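Local coordinates for imidazolonepropionase (Unidentified, PDB 2Q09), which hydrolyses the carbon-nitrogen bond of imidazolone-5-propanoate to give N-formimidoyl-L-glutamate, the third step of histidine degradation, at residues A[16-21]-A[366-371]; A[287-292]-A[329-334]; A[297-302]-A[337-342]. One frame throughout, in Å; residues are numbered along the deposited sequence.

Contact 1: A[16-21]-A[366-371]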
# COMPACT_ATOMS: atom_id res chain seq x y z
N THR A 16 -16.72 -8.70 -9.22
CA THR A 16 -15.59 -9.61 -9.09
C THR A 16 -14.22 -9.01 -9.33
O THR A 16 -13.23 -9.51 -8.78
CB THR A 16 -15.73 -10.83 -10.03
OG1 THR A 16 -15.65 -10.39 -11.40
CG2 THR A 16 -17.09 -11.51 -9.81
N LEU A 17 -14.16 -7.95 -10.14
CA LEU A 17 -12.87 -7.35 -10.46
C LEU A 17 -11.95 -8.42 -11.06
O LEU A 17 -10.73 -8.37 -10.91
CB LEU A 17 -12.22 -6.72 -9.21
CG LEU A 17 -12.47 -5.24 -8.88
CD1 LEU A 17 -11.91 -4.37 -10.01
CD2 LEU A 17 -13.98 -4.97 -8.72
N ARG A 18 -12.56 -9.40 -11.73
CA ARG A 18 -11.78 -10.47 -12.37
C ARG A 18 -10.91 -9.90 -13.48
O ARG A 18 -11.35 -9.06 -14.26
CB ARG A 18 -12.71 -11.54 -12.95
CG ARG A 18 -13.39 -12.43 -11.92
CD ARG A 18 -14.19 -13.53 -12.62
NE ARG A 18 -13.31 -14.41 -13.40
CZ ARG A 18 -13.73 -15.33 -14.25
NH1 ARG A 18 -15.02 -15.50 -14.46
NH2 ARG A 18 -12.86 -16.07 -14.91
N SER A 19 -9.67 -10.37 -13.56
CA SER A 19 -8.73 -9.90 -14.58
C SER A 19 -9.19 -10.18 -16.01
O SER A 19 -8.77 -9.49 -16.94
CB SER A 19 -7.36 -10.55 -14.36
OG SER A 19 -7.47 -11.96 -14.42
N ASP A 20 -10.04 -11.17 -16.20
CA ASP A 20 -10.50 -11.52 -17.53
C ASP A 20 -11.88 -10.95 -17.86
O ASP A 20 -12.43 -11.24 -18.92
CB ASP A 20 -10.52 -13.04 -17.69
CG ASP A 20 -11.61 -13.70 -16.87
OD1 ASP A 20 -11.94 -13.19 -15.78
OD2 ASP A 20 -12.14 -14.73 -17.33
N LEU A 21 -12.43 -10.15 -16.95
CA LEU A 21 -13.73 -9.54 -17.17
C LEU A 21 -13.62 -8.03 -17.30
O LEU A 21 -12.83 -7.40 -16.60
CB LEU A 21 -14.70 -9.89 -16.03
CG LEU A 21 -15.10 -11.37 -15.94
CD1 LEU A 21 -16.16 -11.54 -14.86
CD2 LEU A 21 -15.65 -11.84 -17.28
N GLN A 366 -9.48 -10.41 -6.17
CA GLN A 366 -10.55 -10.79 -7.09
C GLN A 366 -11.52 -11.76 -6.42
O GLN A 366 -11.13 -12.53 -5.55
CB GLN A 366 -9.98 -11.47 -8.33
CG GLN A 366 -8.93 -10.66 -9.08
CD GLN A 366 -8.36 -11.42 -10.25
OE1 GLN A 366 -9.09 -11.84 -11.15
NE2 GLN A 366 -7.05 -11.61 -10.25
N LEU A 367 -12.78 -11.73 -6.84
CA LEU A 367 -13.77 -12.64 -6.29
C LEU A 367 -13.79 -13.86 -7.21
O LEU A 367 -14.64 -13.98 -8.10
CB LEU A 367 -15.16 -11.99 -6.23
CG LEU A 367 -15.32 -10.73 -5.35
CD1 LEU A 367 -16.81 -10.40 -5.25
CD2 LEU A 367 -14.75 -10.95 -3.96
N ARG A 368 -12.82 -14.73 -7.01
CA ARG A 368 -12.70 -15.96 -7.79
C ARG A 368 -12.61 -17.16 -6.86
O ARG A 368 -12.04 -17.08 -5.77
CB ARG A 368 -11.42 -15.98 -8.61
CG ARG A 368 -11.26 -14.94 -9.68
CD ARG A 368 -10.10 -15.39 -10.53
NE ARG A 368 -9.79 -14.46 -11.61
CZ ARG A 368 -9.40 -14.85 -12.82
NH1 ARG A 368 -9.28 -16.14 -13.09
NH2 ARG A 368 -9.12 -13.95 -13.75
N VAL A 369 -13.15 -18.28 -7.31
CA VAL A 369 -13.08 -19.50 -6.53
C VAL A 369 -11.61 -19.87 -6.35
O VAL A 369 -10.83 -19.80 -7.28
CB VAL A 369 -13.83 -20.65 -7.23
CG1 VAL A 369 -13.30 -22.00 -6.76
CG2 VAL A 369 -15.31 -20.53 -6.95
N GLY A 370 -11.24 -20.25 -5.13
CA GLY A 370 -9.86 -20.62 -4.87
C GLY A 370 -9.03 -19.53 -4.19
O GLY A 370 -8.01 -19.83 -3.57
N MSE A 371 -9.45 -18.28 -4.31
CA MSE A 371 -8.71 -17.18 -3.68
C MSE A 371 -9.21 -16.94 -2.26
O MSE A 371 -10.30 -17.39 -1.90
CB MSE A 371 -8.82 -15.91 -4.52
CG MSE A 371 -8.11 -16.04 -5.86
SE MSE A 371 -8.01 -14.36 -6.83
CE MSE A 371 -6.36 -13.70 -6.11
O HOH W 1 -5.58 -12.94 -12.44
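The guanidinium of Arg368 takes Arg18 NE over the centre of one face, and that atom lies 3.9 Å from Arg368 NE. Arg368 CZ in turn lies at the edge of the Arg18 guanidinium, in its plane; the two planes are 79° apart. Two like charges thus come close, probably eased by Asp20: its OD2 lies 2.9 Å from Arg18 NH2 and its OD1 3.6 Å from Arg368 NH2, both well out of the guanidinium planes, so that charge alone is at work. Ser19 OG approaches Arg368 NH2 obliquely. The third flat group, the Gln366 amide, is gripped from opposite faces: Ser19 N donates to Gln366 OE1 at 2.9 Å, and Arg368 NE, on the other side of the plane, donates to the same OE1 at 2.8 Å. A water joins Gln366 NE2 to Ser19 OG, consistent with the amide orientation that the two donors on OE1 require. An alanine in place of Gln366 would probably leave Ser19 N and Arg368 NE without their shared acceptor and the arginine head freer to turn. Nearby, Leu367 N donates to Thr16 O at 3.0 Å, and Leu367 CB rests against Thr16 CA. Thr16 OG1 belongs to an ST turn, accepting from Arg18 N, and is also hydrogen-bonded to Gly25 O. The contact joins the loop after strand 12-14 to the loop leading into strand 375-378, away from the catalytic site; Arg352 NH1, from helix 352-357, is hydrogen-bonded to Leu17 O, while Leu367 rests on Val64 and Pro66 of strand 63-73.

Contact 2: A[287-292]-A[329-334]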
# COMPACT_ATOMS: atom_id res chain seq x y z
N LEU A 287 0.74 7.65 -6.22
CA LEU A 287 0.54 8.19 -4.88
C LEU A 287 0.08 9.64 -5.04
O LEU A 287 0.85 10.58 -4.85
CB LEU A 287 1.86 8.11 -4.11
CG LEU A 287 2.40 6.68 -4.04
CD1 LEU A 287 3.81 6.69 -3.45
CD2 LEU A 287 1.49 5.80 -3.18
N PRO A 288 -1.20 9.82 -5.41
CA PRO A 288 -1.82 11.13 -5.63
C PRO A 288 -1.85 12.08 -4.44
O PRO A 288 -1.77 13.29 -4.60
CB PRO A 288 -3.23 10.77 -6.11
CG PRO A 288 -3.51 9.51 -5.34
CD PRO A 288 -2.21 8.75 -5.48
N THR A 289 -1.97 11.53 -3.24
CA THR A 289 -2.03 12.35 -2.03
C THR A 289 -0.74 13.11 -1.77
O THR A 289 -0.78 14.28 -1.35
CB THR A 289 -2.39 11.50 -0.80
OG1 THR A 289 -3.65 10.85 -1.04
CG2 THR A 289 -2.52 12.37 0.43
N ALA A 290 0.40 12.47 -2.01
CA ALA A 290 1.69 13.12 -1.81
C ALA A 290 1.86 14.21 -2.87
O ALA A 290 2.45 15.27 -2.63
CB ALA A 290 2.83 12.09 -1.92
N PHE A 291 1.34 13.93 -4.06
CA PHE A 291 1.40 14.87 -5.18
C PHE A 291 0.61 16.13 -4.79
O PHE A 291 1.05 17.26 -5.02
CB PHE A 291 0.78 14.21 -6.41
CG PHE A 291 0.69 15.11 -7.61
CD1 PHE A 291 1.79 15.27 -8.45
CD2 PHE A 291 -0.47 15.82 -7.88
CE1 PHE A 291 1.72 16.12 -9.55
CE2 PHE A 291 -0.55 16.68 -8.98
CZ PHE A 291 0.56 16.83 -9.81
N TYR A 292 -0.57 15.90 -4.21
CA TYR A 292 -1.45 16.98 -3.75
C TYR A 292 -0.79 17.85 -2.66
O TYR A 292 -0.63 19.07 -2.80
CB TYR A 292 -2.75 16.38 -3.20
CG TYR A 292 -3.41 17.21 -2.11
CD1 TYR A 292 -4.19 18.33 -2.43
CD2 TYR A 292 -3.23 16.88 -0.77
CE1 TYR A 292 -4.77 19.11 -1.42
CE2 TYR A 292 -3.80 17.66 0.25
CZ TYR A 292 -4.56 18.77 -0.08
OH TYR A 292 -5.11 19.53 0.92
N ARG A 329 -9.65 5.70 0.19
CA ARG A 329 -10.66 6.18 -0.74
C ARG A 329 -10.43 7.62 -1.20
O ARG A 329 -10.74 7.96 -2.33
CB ARG A 329 -12.06 6.01 -0.13
CG ARG A 329 -12.43 4.52 -0.04
CD ARG A 329 -13.80 4.28 0.55
NE ARG A 329 -14.87 4.79 -0.30
CZ ARG A 329 -16.16 4.67 -0.02
NH1 ARG A 329 -16.53 4.04 1.09
NH2 ARG A 329 -17.08 5.18 -0.82
N MSE A 330 -9.87 8.45 -0.33
CA MSE A 330 -9.58 9.84 -0.71
C MSE A 330 -8.51 9.76 -1.80
O MSE A 330 -8.51 10.53 -2.76
CB MSE A 330 -9.05 10.63 0.48
CG MSE A 330 -8.79 12.10 0.19
SE MSE A 330 -10.44 13.11 -0.13
CE MSE A 330 -10.22 13.49 -2.00
N ALA A 331 -7.60 8.80 -1.65
CA ALA A 331 -6.53 8.62 -2.63
C ALA A 331 -7.12 8.21 -3.98
O ALA A 331 -6.65 8.63 -5.04
CB ALA A 331 -5.54 7.56 -2.15
N MSE A 332 -8.16 7.38 -3.93
CA MSE A 332 -8.82 6.93 -5.16
C MSE A 332 -9.47 8.13 -5.84
O MSE A 332 -9.39 8.30 -7.06
CB MSE A 332 -9.88 5.88 -4.82
CG MSE A 332 -9.28 4.59 -4.24
SE MSE A 332 -10.60 3.41 -3.49
CE MSE A 332 -11.33 2.71 -5.19
N ASN A 333 -10.13 8.97 -5.04
CA ASN A 333 -10.79 10.16 -5.56
C ASN A 333 -9.74 11.08 -6.19
O ASN A 333 -9.96 11.65 -7.26
CB ASN A 333 -11.52 10.88 -4.42
CG ASN A 333 -12.32 12.08 -4.89
OD1 ASN A 333 -11.75 13.12 -5.22
ND2 ASN A 333 -13.64 11.92 -4.92
N MSE A 334 -8.60 11.22 -5.54
CA MSE A 334 -7.54 12.07 -6.07
C MSE A 334 -6.88 11.49 -7.31
O MSE A 334 -6.49 12.24 -8.20
CB MSE A 334 -6.49 12.37 -5.00
CG MSE A 334 -7.01 13.29 -3.91
SE MSE A 334 -5.63 13.89 -2.69
CE MSE A 334 -6.70 15.13 -1.63
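Met334 and Pro288 meet through their CB atoms, 3.8 Å apart, and these two residues bury more surface than any others in a packing of two helices without a hydrogen bond between them. Met334 is a selenomethionine, and its chain runs on extended from CG, with CE anti to CB (chi3 175°). The extended chain brings SE and CE to Tyr292, which it crosses obliquely. There CE sits over one face of the ring, 4.0 Å from the centroid and 13° off the normal, a CH-pi contact offset toward the rim on the CG side. The selenium stands lower and more obliquely, 4.7 Å from the same centroid, which makes the pair a Met-aromatic contact as well. It also touches the tyrosine stem, with Met334 SE 3.8 Å from Tyr292 CB, and reaches Thr289 CA on the way.

Pro288, in the first turn of its helix, has its CB directed toward the other helix, and its CG abuts the backbone there, 3.3 Å from Ala331 O. Ala331 itself offers only a methyl, which lies 4.0 Å from Thr289 OG1, and this small side chain is consistent with the close approach of the start of helix 288-293. The short segments cross at 72° with their axes 9.3 Å apart.

Thr289 brings the contact near the active site, since its side chain is about 6 Å from that of Asp317, an iron ligand. In this TIM-barrel amidohydrolase, helix 288-293 follows directly on strand 283-286, and its opposite flank, at Leu287 and Ala290, rests on His265 of strand 262-265. Helix 328-339 continues past Met334, so that Leu338 touches Tyr292 and Phe339 touches Pro288.

Contact 3: A[297-302]-A[337-342]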
# COMPACT_ATOMS: atom_id res chain seq x y z
N THR A 297 3.65 19.81 -9.58
CA THR A 297 3.01 20.16 -10.84
C THR A 297 3.36 19.17 -11.95
O THR A 297 2.72 19.16 -13.00
CB THR A 297 3.38 21.59 -11.28
OG1 THR A 297 4.80 21.74 -11.27
CG2 THR A 297 2.76 22.62 -10.33
N LYS A 298 4.36 18.33 -11.70
CA LYS A 298 4.77 17.32 -12.68
C LYS A 298 3.96 16.05 -12.44
O LYS A 298 4.13 15.37 -11.44
CB LYS A 298 6.26 17.02 -12.54
CG LYS A 298 6.83 16.12 -13.63
CD LYS A 298 6.60 16.70 -15.01
CE LYS A 298 7.56 16.09 -16.02
NZ LYS A 298 7.72 14.63 -15.79
N LEU A 299 3.06 15.76 -13.38
CA LEU A 299 2.20 14.58 -13.28
C LEU A 299 2.87 13.30 -13.75
O LEU A 299 3.68 13.32 -14.67
CB LEU A 299 0.94 14.80 -14.11
CG LEU A 299 0.04 15.97 -13.71
CD1 LEU A 299 -0.49 16.66 -14.96
CD2 LEU A 299 -1.09 15.48 -12.84
N PRO A 300 2.55 12.17 -13.10
CA PRO A 300 3.14 10.88 -13.48
C PRO A 300 2.64 10.61 -14.91
O PRO A 300 1.57 11.06 -15.29
CB PRO A 300 2.53 9.90 -12.48
CG PRO A 300 2.24 10.74 -11.29
CD PRO A 300 1.68 12.02 -11.92
N PRO A 301 3.43 9.90 -15.72
CA PRO A 301 3.04 9.60 -17.10
C PRO A 301 1.92 8.57 -17.24
O PRO A 301 2.10 7.49 -17.83
CB PRO A 301 4.35 9.13 -17.73
CG PRO A 301 4.97 8.36 -16.60
CD PRO A 301 4.73 9.28 -15.41
N VAL A 302 0.75 8.91 -16.71
CA VAL A 302 -0.42 8.03 -16.74
C VAL A 302 -0.81 7.59 -18.15
O VAL A 302 -1.00 6.40 -18.42
CB VAL A 302 -1.65 8.70 -16.07
CG1 VAL A 302 -2.90 7.88 -16.30
CG2 VAL A 302 -1.39 8.87 -14.58
N THR A 337 -9.39 12.54 -9.96
CA THR A 337 -9.41 13.99 -10.15
C THR A 337 -8.08 14.61 -10.57
O THR A 337 -8.06 15.45 -11.47
CB THR A 337 -9.90 14.70 -8.87
OG1 THR A 337 -11.21 14.24 -8.53
CG2 THR A 337 -9.93 16.22 -9.07
N LEU A 338 -6.99 14.19 -9.94
CA LEU A 338 -5.68 14.77 -10.24
C LEU A 338 -4.90 14.06 -11.34
O LEU A 338 -4.20 14.71 -12.11
CB LEU A 338 -4.82 14.81 -8.97
CG LEU A 338 -5.36 15.60 -7.78
CD1 LEU A 338 -4.35 15.54 -6.63
CD2 LEU A 338 -5.59 17.06 -8.21
N PHE A 339 -5.00 12.73 -11.40
CA PHE A 339 -4.24 11.99 -12.41
C PHE A 339 -5.10 11.53 -13.58
O PHE A 339 -4.59 10.93 -14.53
CB PHE A 339 -3.55 10.78 -11.77
CG PHE A 339 -2.48 11.15 -10.77
CD1 PHE A 339 -1.93 12.43 -10.75
CD2 PHE A 339 -1.99 10.21 -9.88
CE1 PHE A 339 -0.91 12.77 -9.86
CE2 PHE A 339 -0.96 10.52 -8.99
CZ PHE A 339 -0.42 11.81 -8.97
N GLY A 340 -6.39 11.81 -13.51
CA GLY A 340 -7.28 11.44 -14.60
C GLY A 340 -7.73 9.99 -14.72
O GLY A 340 -8.27 9.60 -15.76
N LEU A 341 -7.49 9.18 -13.70
CA LEU A 341 -7.92 7.79 -13.76
C LEU A 341 -9.44 7.71 -13.73
O LEU A 341 -10.11 8.64 -13.29
CB LEU A 341 -7.36 6.99 -12.57
CG LEU A 341 -6.02 6.26 -12.72
CD1 LEU A 341 -4.91 7.26 -12.97
CD2 LEU A 341 -5.74 5.47 -11.43
N THR A 342 -9.98 6.60 -14.21
CA THR A 342 -11.42 6.39 -14.19
C THR A 342 -11.72 5.70 -12.87
O THR A 342 -10.83 5.12 -12.25
CB THR A 342 -11.88 5.47 -15.33
OG1 THR A 342 -11.23 4.20 -15.21
CG2 THR A 342 -11.51 6.07 -16.69
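This is an apolar contact between a loop and the end of a helix, on the outer side of the barrel: Leu299, Pro300 and Val302, in the link from helix 288-293 to helix 302-307, close on Phe339 and Leu341 near the C-terminal end of helix 328-339. The touching parts run almost parallel, 4° apart from end to end.

Phe339 is the centre of the contact. Pro300 crosses its ring at about a right angle and sets CD over one face, 3.8 Å from the centroid and 27° off the normal, a CH-pi contact displaced toward the CE1 and CZ rim, while CG reaches CZ and CE2. Pro300 CD is 3.4 Å from Phe339 CE1. At the edge of the same ring stands Leu299 CD2, 3.8 Å from Phe339 CD1, and this methyl also meets Leu338 O at 3.3 Å. With CG1 anti to the backbone N (chi1 171°), both methyls of Val302 rest on the carbonyl O of Phe339; CG2 is also 4.0 Å from Phe339 CB, and CG1 3.9 Å from Leu341 CD1. Gly340, at positive phi, turns the chain out of the helix between Phe339 and Leu341.

Strand 283-286 backs the group through Leu286, which touches Pro300, Phe339 and Leu341, and Phe291 meets the Phe339 ring edge to face. No hydrogen bond spans the two segments, so the fit depends on shape, and the Phe339 ring is probably restrained in its rotation by the proline on its face and the leucine methyl at its edge, together with Phe291.

How the contacts relate
Followed from the N terminus, the chain first enters contact 1 at 16-21, and the loop this opens is closed only at 366-371, 345 residues later. Contacts 2 and 3 are both nested inside it. They cross each other: 287-292 and 297-302 come first, then 329-334 and 337-342 answer in the same order, closing loops that span helix 302-307 and strand 312-314. Both use helix 328-339, and they touch directly, Phe291 CG lying 3.6 Å from Phe339 CE1. Together they tie that helix to helix 288-293 and to the loop that follows it, while contact 1, its centre about 26 Å from that of contact 2, joins the N-terminal and C-terminal portions of the chain.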